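Local coordinates for putative lipoprotein (Bacteroides thetaiotaomicron, PDB 4Q1Z) that is of unknown function, a two-domain putative lipoprotein of the DUF4876 family that is probably tethered to a membrane by a lipid anchor, at residues F110-Y114 with V382-R388; Y126-F131 with Y210-I216; I134-S138 with T365-Q369. Numbering follows the deposited sequence.

Contact 1: residues F110-Y114 with V382-R388; sequences FKEIY and VVPVMRR
Residues 110-114 form the end of strand 108-114, and the segment 382-388 runs from the last residue of strand 378-382 into irregular chain; their closest CA pair is Tyr114 and Pro384, 6.4 Å apart. Lys111 and Glu112 together face Glu133, a classic beta bulge: Lys111 has phi/psi -84/-45 where Glu112 is extended at -147/138, so consecutive CA-to-CB bonds both point toward 382-388. Lys111, with chi1 to chi3 all t, sends NZ to Arg388 O at 3.1 Å and also forms a salt bridge with Glu133. Glu112 (chi1 t) has the most surface covered. Its carboxylate takes a bidentate salt bridge from Arg388, NE to OE1 at 3.0 Å and NH2 to OE2 at 2.8 Å, and OE2 also accepts from Val385 N at 3.1 Å. Water 1 lies 2.9 Å from Glu112 OE1 and accepts from Arg388 N at 3.0 Å. Within the loop, Arg388 NH2 reaches Val383 O at 2.9 Å. Ile113 points away. Tyr114 (chi1 t) receives Pro384 CG over its ring face, a CH-pi contact 3.6 Å from the centroid, while its hydroxyl bonds Asp129. Strand 108-114 is flanked in the sheet by 131-136 and 344-347, and the loop leaves edge strand 378-382 and reaches strand 195-199, where Met386 and Arg387 touch Ile197.

Contact 2: residues Y126-F131 with Y210-I216; sequences YFRDQF and YNPQSPI
Tyr126, Ile216 and Asp129 lose the most surface where two loops, 126-131 and 210-216, meet beside the sheet; the nearest CA pairs are Tyr126 with Asn211 (6.6 Å) and Asp129 with Ser214 (7.0 Å). The 210-216 side is shaped by a type I turn from Asn211 to Ser214, closed by Ser214 N to Asn211 O at 2.8 Å, and by an Asx turn in which Gln213 N donates to Asn211 OD1 at 2.9 Å. Tyr126 (chi1 t) lays one ring face against Asn211 CB, a CH-pi contact 4.0 Å from the centroid, and its CE1 lies 3.7 Å from Tyr210 CB; its hydroxyl bonds His205. Ile216 (phi/psi -133/164, chi1 p) places CD1 3.4 Å from Asp129 O and 3.7 Å from Phe131 CD2. Asp129, at phi/psi -86/2 with chi1 p, accepts from Ser214 OG through OD2 at 2.9 Å. That same oxygen is bonded by Tyr114 and Ser118 hydroxyls, and Pro215 CD lies 3.8 Å from it. Only one hydrogen bond links the two segments, so their join combines apolar and aromatic contacts with a polar centre in which Asp129 OD2 gathers three hydroxyls, those of Ser214, Tyr114 and Ser118.

Contact 3: residues I134-S138 with T365-Q369; sequences IYNNS and TYIYQ
Side-chain-to-backbone hydrogen bonds join the end of strand 131-136 to the chain that leaves the short, weakly bonded strand 365-366, in a buried contact whose centre is about 7 Å from the centre of the chain. The two pieces do not pair as strands: the hydrogen bonds between them all involve the side chain of Tyr135 or Asn137, and the nearest CA pair, Asn137 with Ile367, is 5.8 Å apart. Asn137, just past the strand with phi/psi -92/-2 and chi1 t, turns its amide edge along the opposing backbone. Its OD1 accepts from Tyr368 N at 2.8 Å, with an N-H...O angle of 165°, and its ND2 donates to Tyr368 O at 3.2 Å. One side chain thus satisfies both backbone polar groups of a single extended residue (Tyr368, -101/143), while ND2 also bonds Ser106 O. Tyr135 (chi1 t, chi2 82°) donates its OH to Tyr366 O at 2.7 Å, and water 2 bridges the same OH (2.9 Å) to Tyr366 N (3.3 Å). Tyr368 (chi1 m) turns its ring edge to the face of Tyr135 in a T-shaped pair, centroids 4.8 Å apart and planes at 74°; its own hydroxyl bonds Asn389. At the strand's last residue, Asn136 OD1 accepts from Ser138 N at 3.1 Å, an Asx turn, and from Ser138 OG at 2.8 Å. Tyr135 and Tyr368 both pack on Lys111 of strand 108-114, whereas Asn137 and Ile367 touch strand 95-105 of the seven-stranded sheet, so this contact lies where the two large sheets meet.

How the contacts relate
Contacts 1 and 3 share the 11-stranded sheet through neighbouring strands 108-114 and 131-136; contact 2 joins loops beside it, its first segment leading into strand 131-136. The centre of contact 1 lies 13 Å from each of the others, while those of contacts 2 and 3 are 26 Å apart. Contact 1 touches both: Tyr114 OH lies 2.6 Å from Asp129 OD2 in contact 2, and Lys111 CE lies 3.3 Å from Tyr368 OH in contact 3. Along the chain, contact 1 encloses the other two, whose segments alternate. Late segments 365-369 and 382-388 thus pack against early strands 131-136 and 108-114, with contact 3 nearest the seven-stranded sheet.

Contact 1: residues F110-Y114 with V382-R388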
loop_
_atom_site.group_PDB
_atom_site.type_symbol
_atom_site.label_atom_id
_atom_site.label_comp_id
_atom_site.label_asym_id
_atom_site.label_seq_id
_atom_site.Cartn_x
_atom_site.Cartn_y
_atom_site.Cartn_z
ATOM N N PHE A 110 -0.131 -1.256 -1.676
ATOM C CA PHE A 110 -0.097 -1.395 -3.142
ATOM C C PHE A 110 -1.526 -1.219 -3.619
ATOM O O PHE A 110 -2.370 -2.070 -3.328
ATOM C CB PHE A 110 0.452 -2.785 -3.545
ATOM C CG PHE A 110 1.962 -2.922 -3.571
ATOM C CD1 PHE A 110 2.719 -2.316 -4.577
ATOM C CD2 PHE A 110 2.621 -3.720 -2.639
ATOM C CE1 PHE A 110 4.113 -2.458 -4.607
ATOM C CE2 PHE A 110 4.010 -3.857 -2.669
ATOM C CZ PHE A 110 4.749 -3.223 -3.648
ATOM N N LYS A 111 -1.829 -0.101 -4.265
ATOM C CA LYS A 111 -3.201 0.202 -4.714
ATOM C C LYS A 111 -3.544 -0.466 -6.089
ATOM O O LYS A 111 -4.646 -0.989 -6.294
ATOM C CB LYS A 111 -3.368 1.735 -4.792
ATOM C CG LYS A 111 -4.774 2.216 -5.055
ATOM C CD LYS A 111 -4.815 3.736 -5.060
ATOM C CE LYS A 111 -5.902 4.283 -5.939
ATOM N NZ LYS A 111 -5.714 3.898 -7.354
ATOM N N GLU A 112 -2.611 -0.360 -7.040
ATOM C CA GLU A 112 -2.752 -0.857 -8.397
ATOM C C GLU A 112 -1.393 -1.286 -8.870
ATOM O O GLU A 112 -0.417 -0.582 -8.588
ATOM C CB GLU A 112 -3.345 0.245 -9.307
ATOM C CG GLU A 112 -3.556 -0.171 -10.763
ATOM C CD GLU A 112 -4.927 0.120 -11.351
ATOM O OE1 GLU A 112 -5.732 0.820 -10.695
ATOM O OE2 GLU A 112 -5.202 -0.379 -12.466
ATOM N N ILE A 113 -1.326 -2.448 -9.578
ATOM C CA ILE A 113 -0.099 -3.022 -10.145
ATOM C C ILE A 113 -0.364 -3.534 -11.581
ATOM O O ILE A 113 -1.336 -4.263 -11.817
ATOM C CB ILE A 113 0.500 -4.165 -9.231
ATOM C CG1 ILE A 113 0.731 -3.691 -7.764
ATOM C CG2 ILE A 113 1.789 -4.745 -9.847
ATOM C CD1 ILE A 113 1.067 -4.801 -6.718
ATOM N N TYR A 114 0.518 -3.158 -12.534
ATOM C CA TYR A 114 0.440 -3.620 -13.919
ATOM C C TYR A 114 1.804 -4.181 -14.291
ATOM O O TYR A 114 2.791 -3.464 -14.202
ATOM C CB TYR A 114 -0.039 -2.501 -14.838
ATOM C CG TYR A 114 0.065 -2.797 -16.318
ATOM C CD1 TYR A 114 -0.469 -3.970 -16.861
ATOM C CD2 TYR A 114 0.620 -1.870 -17.192
ATOM C CE1 TYR A 114 -0.414 -4.222 -18.231
ATOM C CE2 TYR A 114 0.694 -2.121 -18.555
ATOM C CZ TYR A 114 0.190 -3.302 -19.068
ATOM O OH TYR A 114 0.273 -3.532 -20.417
ATOM N N VAL A 382 -8.194 -6.132 -14.767
ATOM C CA VAL A 382 -8.750 -4.793 -15.012
ATOM C C VAL A 382 -7.919 -4.090 -16.094
ATOM O O VAL A 382 -6.758 -4.443 -16.302
ATOM C CB VAL A 382 -8.816 -3.915 -13.724
ATOM C CG1 VAL A 382 -9.727 -4.518 -12.676
ATOM C CG2 VAL A 382 -7.431 -3.640 -13.141
ATOM N N VAL A 383 -8.488 -3.086 -16.762
ATOM C CA VAL A 383 -7.694 -2.292 -17.691
ATOM C C VAL A 383 -6.875 -1.354 -16.801
ATOM O O VAL A 383 -7.495 -0.630 -16.009
ATOM C CB VAL A 383 -8.525 -1.540 -18.761
ATOM C CG1 VAL A 383 -7.643 -0.580 -19.555
ATOM C CG2 VAL A 383 -9.227 -2.523 -19.695
ATOM N N PRO A 384 -5.503 -1.374 -16.869
ATOM C CA PRO A 384 -4.704 -0.513 -15.971
ATOM C C PRO A 384 -5.061 0.954 -16.077
ATOM O O PRO A 384 -5.319 1.456 -17.174
ATOM C CB PRO A 384 -3.270 -0.778 -16.423
ATOM C CG PRO A 384 -3.336 -2.147 -16.970
ATOM C CD PRO A 384 -4.614 -2.186 -17.719
ATOM N N VAL A 385 -5.176 1.601 -14.905
ATOM C CA VAL A 385 -5.471 3.032 -14.762
ATOM C C VAL A 385 -4.510 3.601 -13.735
ATOM O O VAL A 385 -4.279 2.967 -12.708
ATOM C CB VAL A 385 -6.963 3.326 -14.398
ATOM C CG1 VAL A 385 -7.177 4.796 -14.038
ATOM C CG2 VAL A 385 -7.908 2.925 -15.537
HETATM N N MSE A 386 -3.941 4.791 -14.014
HETATM C CA MSE A 386 -3.069 5.500 -13.072
HETATM C C MSE A 386 -3.891 6.523 -12.281
HETATM O O MSE A 386 -4.604 7.338 -12.889
HETATM C CB MSE A 386 -1.914 6.178 -13.795
HETATM C CG MSE A 386 -0.709 5.273 -13.952
HETATM SE SE MSE A 386 0.454 5.996 -15.300
HETATM C CE MSE A 386 1.296 7.472 -14.390
ATOM N N ARG A 387 -3.799 6.469 -10.924
ATOM C CA ARG A 387 -4.513 7.342 -9.989
ATOM C C ARG A 387 -6.048 7.116 -10.130
ATOM O O ARG A 387 -6.840 8.060 -10.200
ATOM C CB ARG A 387 -4.103 8.827 -10.165
ATOM C CG ARG A 387 -2.647 9.104 -9.784
ATOM C CD ARG A 387 -2.214 10.517 -10.107
ATOM N NE ARG A 387 -0.755 10.620 -10.121
ATOM C CZ ARG A 387 -0.008 10.693 -11.218
ATOM N NH1 ARG A 387 -0.579 10.746 -12.413
ATOM N NH2 ARG A 387 1.314 10.754 -11.125
ATOM N N ARG A 388 -6.454 5.836 -10.158
ATOM C CA ARG A 388 -7.856 5.428 -10.243
ATOM C C ARG A 388 -8.590 5.886 -8.973
ATOM O O ARG A 388 -7.957 5.999 -7.918
ATOM C CB ARG A 388 -7.960 3.894 -10.422
ATOM C CG ARG A 388 -9.349 3.394 -10.830
ATOM C CD ARG A 388 -9.536 1.909 -10.607
ATOM N NE ARG A 388 -8.588 1.114 -11.386
ATOM C CZ ARG A 388 -8.810 0.652 -12.612
ATOM N NH1 ARG A 388 -9.963 0.903 -13.228
ATOM N NH2 ARG A 388 -7.888 -0.066 -13.232
HETATM O O HOH W 1 -4.773 3.370 -9.766
#

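Contact 2: residues Y126-F131 with Y210-I216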
loop_
_atom_site.group_PDB
_atom_site.type_symbol
_atom_site.label_atom_id
_atom_site.label_comp_id
_atom_site.label_asym_id
_atom_site.label_seq_id
_atom_site.Cartn_x
_atom_site.Cartn_y
_atom_site.Cartn_z
ATOM N N TYR A 126 5.599 -5.662 -25.723
ATOM C CA TYR A 126 6.016 -4.468 -24.992
ATOM C C TYR A 126 5.949 -4.796 -23.499
ATOM O O TYR A 126 4.851 -4.989 -22.983
ATOM C CB TYR A 126 5.148 -3.234 -25.344
ATOM C CG TYR A 126 5.724 -1.921 -24.842
ATOM C CD1 TYR A 126 6.817 -1.330 -25.470
ATOM C CD2 TYR A 126 5.160 -1.255 -23.754
ATOM C CE1 TYR A 126 7.354 -0.124 -25.016
ATOM C CE2 TYR A 126 5.699 -0.055 -23.279
ATOM C CZ TYR A 126 6.786 0.519 -23.930
ATOM O OH TYR A 126 7.318 1.723 -23.521
ATOM N N PHE A 127 7.105 -4.934 -22.826
ATOM C CA PHE A 127 7.123 -5.256 -21.401
ATOM C C PHE A 127 7.579 -4.036 -20.562
ATOM O O PHE A 127 7.865 -4.198 -19.366
ATOM C CB PHE A 127 8.043 -6.491 -21.129
ATOM C CG PHE A 127 9.461 -6.361 -21.643
ATOM C CD1 PHE A 127 10.332 -5.411 -21.107
ATOM C CD2 PHE A 127 9.901 -7.132 -22.710
ATOM C CE1 PHE A 127 11.611 -5.241 -21.630
ATOM C CE2 PHE A 127 11.179 -6.947 -23.244
ATOM C CZ PHE A 127 12.024 -6.013 -22.695
ATOM N N ARG A 128 7.693 -2.829 -21.182
ATOM C CA ARG A 128 8.235 -1.659 -20.449
ATOM C C ARG A 128 7.163 -0.741 -19.840
ATOM O O ARG A 128 7.517 0.263 -19.219
ATOM C CB ARG A 128 9.178 -0.835 -21.318
ATOM C CG ARG A 128 10.033 -1.669 -22.235
ATOM C CD ARG A 128 10.963 -0.853 -23.090
ATOM N NE ARG A 128 11.911 -1.738 -23.768
ATOM C CZ ARG A 128 13.039 -2.164 -23.217
ATOM N NH1 ARG A 128 13.408 -1.718 -22.024
ATOM N NH2 ARG A 128 13.826 -3.010 -23.868
ATOM N N ASP A 129 5.874 -1.110 -19.955
ATOM C CA ASP A 129 4.778 -0.307 -19.399
ATOM C C ASP A 129 4.481 -0.643 -17.891
ATOM O O ASP A 129 3.595 -0.023 -17.302
ATOM C CB ASP A 129 3.505 -0.420 -20.274
ATOM C CG ASP A 129 3.083 -1.820 -20.685
ATOM O OD1 ASP A 129 3.678 -2.807 -20.170
ATOM O OD2 ASP A 129 2.099 -1.940 -21.448
ATOM N N GLN A 130 5.256 -1.564 -17.275
ATOM C CA GLN A 130 5.115 -1.986 -15.870
ATOM C C GLN A 130 5.090 -0.795 -14.885
ATOM O O GLN A 130 5.908 0.117 -15.008
ATOM C CB GLN A 130 6.263 -2.935 -15.454
ATOM C CG GLN A 130 6.271 -4.279 -16.165
ATOM C CD GLN A 130 7.245 -5.273 -15.549
ATOM O OE1 GLN A 130 8.380 -4.947 -15.165
ATOM N NE2 GLN A 130 6.835 -6.533 -15.494
ATOM N N PHE A 131 4.170 -0.812 -13.915
ATOM C CA PHE A 131 4.068 0.217 -12.883
ATOM C C PHE A 131 3.420 -0.362 -11.607
ATOM O O PHE A 131 2.719 -1.379 -11.649
ATOM C CB PHE A 131 3.337 1.496 -13.374
ATOM C CG PHE A 131 1.825 1.447 -13.387
ATOM C CD1 PHE A 131 1.089 1.831 -12.267
ATOM C CD2 PHE A 131 1.135 0.998 -14.512
ATOM C CE1 PHE A 131 -0.313 1.787 -12.277
ATOM C CE2 PHE A 131 -0.265 0.968 -14.528
ATOM C CZ PHE A 131 -0.978 1.379 -13.413
ATOM N N TYR A 210 6.903 3.304 -29.129
ATOM C CA TYR A 210 6.802 2.348 -28.035
ATOM C C TYR A 210 5.671 1.325 -28.273
ATOM O O TYR A 210 5.931 0.276 -28.866
ATOM C CB TYR A 210 6.662 3.094 -26.688
ATOM C CG TYR A 210 7.861 3.968 -26.374
ATOM C CD1 TYR A 210 9.157 3.532 -26.646
ATOM C CD2 TYR A 210 7.702 5.240 -25.834
ATOM C CE1 TYR A 210 10.262 4.341 -26.392
ATOM C CE2 TYR A 210 8.807 6.049 -25.550
ATOM C CZ TYR A 210 10.087 5.586 -25.817
ATOM O OH TYR A 210 11.195 6.343 -25.540
ATOM N N ASN A 211 4.443 1.608 -27.807
ATOM C CA ASN A 211 3.285 0.738 -28.006
ATOM C C ASN A 211 2.003 1.560 -27.974
ATOM O O ASN A 211 1.417 1.687 -26.907
ATOM C CB ASN A 211 3.224 -0.397 -26.959
ATOM C CG ASN A 211 2.058 -1.336 -27.168
ATOM O OD1 ASN A 211 1.267 -1.209 -28.108
ATOM N ND2 ASN A 211 1.896 -2.277 -26.279
ATOM N N PRO A 212 1.479 2.053 -29.114
ATOM C CA PRO A 212 0.209 2.823 -29.067
ATOM C C PRO A 212 -0.978 2.094 -28.384
ATOM O O PRO A 212 -1.923 2.761 -27.956
ATOM C CB PRO A 212 -0.079 3.093 -30.540
ATOM C CG PRO A 212 1.248 3.082 -31.182
ATOM C CD PRO A 212 2.019 2.010 -30.490
ATOM N N GLN A 213 -0.902 0.747 -28.227
ATOM C CA GLN A 213 -1.937 -0.090 -27.593
ATOM C C GLN A 213 -1.642 -0.337 -26.106
ATOM O O GLN A 213 -2.338 -1.133 -25.459
ATOM C CB GLN A 213 -2.088 -1.435 -28.334
ATOM C CG GLN A 213 -2.735 -1.343 -29.731
ATOM C CD GLN A 213 -1.824 -0.788 -30.794
ATOM O OE1 GLN A 213 -0.663 -1.179 -30.935
ATOM N NE2 GLN A 213 -2.333 0.148 -31.563
ATOM N N SER A 214 -0.631 0.352 -25.542
ATOM C CA SER A 214 -0.340 0.234 -24.107
ATOM C C SER A 214 -1.476 0.925 -23.351
ATOM O O SER A 214 -1.989 1.927 -23.853
ATOM C CB SER A 214 1.011 0.850 -23.769
ATOM O OG SER A 214 1.279 0.709 -22.387
ATOM N N PRO A 215 -1.945 0.397 -22.202
ATOM C CA PRO A 215 -3.093 1.028 -21.529
ATOM C C PRO A 215 -2.811 2.382 -20.865
ATOM O O PRO A 215 -3.763 3.102 -20.551
ATOM C CB PRO A 215 -3.469 0.001 -20.462
ATOM C CG PRO A 215 -2.212 -0.723 -20.176
ATOM C CD PRO A 215 -1.500 -0.818 -21.480
ATOM N N ILE A 216 -1.531 2.722 -20.624
ATOM C CA ILE A 216 -1.166 3.948 -19.903
ATOM C C ILE A 216 -0.046 4.764 -20.581
ATOM O O ILE A 216 0.699 4.264 -21.434
ATOM C CB ILE A 216 -0.716 3.589 -18.436
ATOM C CG1 ILE A 216 0.280 2.393 -18.423
ATOM C CG2 ILE A 216 -1.911 3.314 -17.523
ATOM C CD1 ILE A 216 1.496 2.625 -17.781
#

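Contact 3: residues I134-S138 with T365-Q369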
loop_
_atom_site.group_PDB
_atom_site.type_symbol
_atom_site.label_atom_id
_atom_site.label_comp_id
_atom_site.label_asym_id
_atom_site.label_seq_id
_atom_site.Cartn_x
_atom_site.Cartn_y
_atom_site.Cartn_z
ATOM N N ILE A 134 1.401 3.000 -5.113
ATOM C CA ILE A 134 1.467 3.011 -3.647
ATOM C C ILE A 134 0.524 4.110 -3.162
ATOM O O ILE A 134 0.549 5.193 -3.722
ATOM C CB ILE A 134 2.979 3.255 -3.297
ATOM C CG1 ILE A 134 3.803 2.006 -3.514
ATOM C CG2 ILE A 134 3.251 3.885 -1.940
ATOM C CD1 ILE A 134 3.105 0.772 -2.999
ATOM N N TYR A 135 -0.332 3.825 -2.164
ATOM C CA TYR A 135 -1.335 4.770 -1.650
ATOM C C TYR A 135 -1.219 4.973 -0.138
ATOM O O TYR A 135 -1.031 4.009 0.611
ATOM C CB TYR A 135 -2.747 4.248 -2.007
ATOM C CG TYR A 135 -3.945 5.097 -1.600
ATOM C CD1 TYR A 135 -4.350 6.185 -2.370
ATOM C CD2 TYR A 135 -4.760 4.720 -0.530
ATOM C CE1 TYR A 135 -5.486 6.930 -2.037
ATOM C CE2 TYR A 135 -5.890 5.465 -0.179
ATOM C CZ TYR A 135 -6.259 6.559 -0.947
ATOM O OH TYR A 135 -7.383 7.289 -0.621
ATOM N N ASN A 136 -1.364 6.235 0.309
ATOM C CA ASN A 136 -1.401 6.548 1.731
ATOM C C ASN A 136 -2.837 6.323 2.166
ATOM O O ASN A 136 -3.722 7.152 1.892
ATOM C CB ASN A 136 -0.901 7.948 2.038
ATOM C CG ASN A 136 -0.894 8.302 3.517
ATOM O OD1 ASN A 136 -1.446 7.596 4.367
ATOM N ND2 ASN A 136 -0.261 9.410 3.862
ATOM N N ASN A 137 -3.072 5.147 2.772
ATOM C CA ASN A 137 -4.381 4.675 3.234
ATOM C C ASN A 137 -4.651 5.069 4.719
ATOM O O ASN A 137 -5.743 4.831 5.235
ATOM C CB ASN A 137 -4.400 3.150 3.052
ATOM C CG ASN A 137 -5.732 2.515 2.824
ATOM O OD1 ASN A 137 -6.555 2.970 2.022
ATOM N ND2 ASN A 137 -5.935 1.394 3.483
ATOM N N SER A 138 -3.661 5.720 5.367
ATOM C CA SER A 138 -3.665 6.107 6.772
ATOM C C SER A 138 -4.332 7.499 7.068
ATOM O O SER A 138 -4.735 8.241 6.159
ATOM C CB SER A 138 -2.235 6.069 7.315
ATOM O OG SER A 138 -1.526 7.293 7.199
ATOM N N THR A 365 -11.522 10.909 1.682
ATOM C CA THR A 365 -10.764 9.967 0.849
ATOM C C THR A 365 -11.170 8.501 1.043
ATOM O O THR A 365 -11.729 8.104 2.069
ATOM C CB THR A 365 -9.254 10.119 1.106
ATOM O OG1 THR A 365 -8.997 9.976 2.506
ATOM C CG2 THR A 365 -8.699 11.457 0.599
ATOM N N TYR A 366 -10.846 7.697 0.032
ATOM C CA TYR A 366 -11.103 6.277 0.009
ATOM C C TYR A 366 -10.145 5.511 0.896
ATOM O O TYR A 366 -9.009 5.928 1.113
ATOM C CB TYR A 366 -11.001 5.753 -1.419
ATOM C CG TYR A 366 -12.131 6.206 -2.312
ATOM C CD1 TYR A 366 -13.450 5.872 -2.024
ATOM C CD2 TYR A 366 -11.884 6.959 -3.450
ATOM C CE1 TYR A 366 -14.495 6.273 -2.849
ATOM C CE2 TYR A 366 -12.920 7.364 -4.285
ATOM C CZ TYR A 366 -14.227 7.023 -3.975
ATOM O OH TYR A 366 -15.262 7.400 -4.796
ATOM N N ILE A 367 -10.645 4.395 1.436
ATOM C CA ILE A 367 -9.913 3.422 2.235
ATOM C C ILE A 367 -9.994 2.158 1.391
ATOM O O ILE A 367 -11.065 1.829 0.874
ATOM C CB ILE A 367 -10.467 3.289 3.692
ATOM C CG1 ILE A 367 -10.375 4.643 4.444
ATOM C CG2 ILE A 367 -9.742 2.184 4.473
ATOM C CD1 ILE A 367 -11.289 4.803 5.659
ATOM N N TYR A 368 -8.850 1.529 1.156
ATOM C CA TYR A 368 -8.725 0.326 0.337
ATOM C C TYR A 368 -8.621 -0.873 1.250
ATOM O O TYR A 368 -8.024 -0.791 2.327
ATOM C CB TYR A 368 -7.529 0.451 -0.642
ATOM C CG TYR A 368 -7.821 1.454 -1.745
ATOM C CD1 TYR A 368 -7.686 2.822 -1.525
ATOM C CD2 TYR A 368 -8.342 1.042 -2.968
ATOM C CE1 TYR A 368 -8.068 3.754 -2.491
ATOM C CE2 TYR A 368 -8.694 1.964 -3.954
ATOM C CZ TYR A 368 -8.584 3.323 -3.700
ATOM O OH TYR A 368 -8.972 4.249 -4.652
ATOM N N GLN A 369 -9.250 -1.983 0.826
ATOM C CA GLN A 369 -9.325 -3.260 1.533
ATOM C C GLN A 369 -7.975 -3.967 1.577
ATOM O O GLN A 369 -7.348 -4.144 0.536
ATOM C CB GLN A 369 -10.364 -4.163 0.846
ATOM C CG GLN A 369 -10.605 -5.488 1.568
ATOM C CD GLN A 369 -11.474 -6.420 0.785
ATOM O OE1 GLN A 369 -12.659 -6.153 0.527
ATOM N NE2 GLN A 369 -10.916 -7.564 0.442
HETATM O O HOH W 2 -9.018 8.860 -2.395
#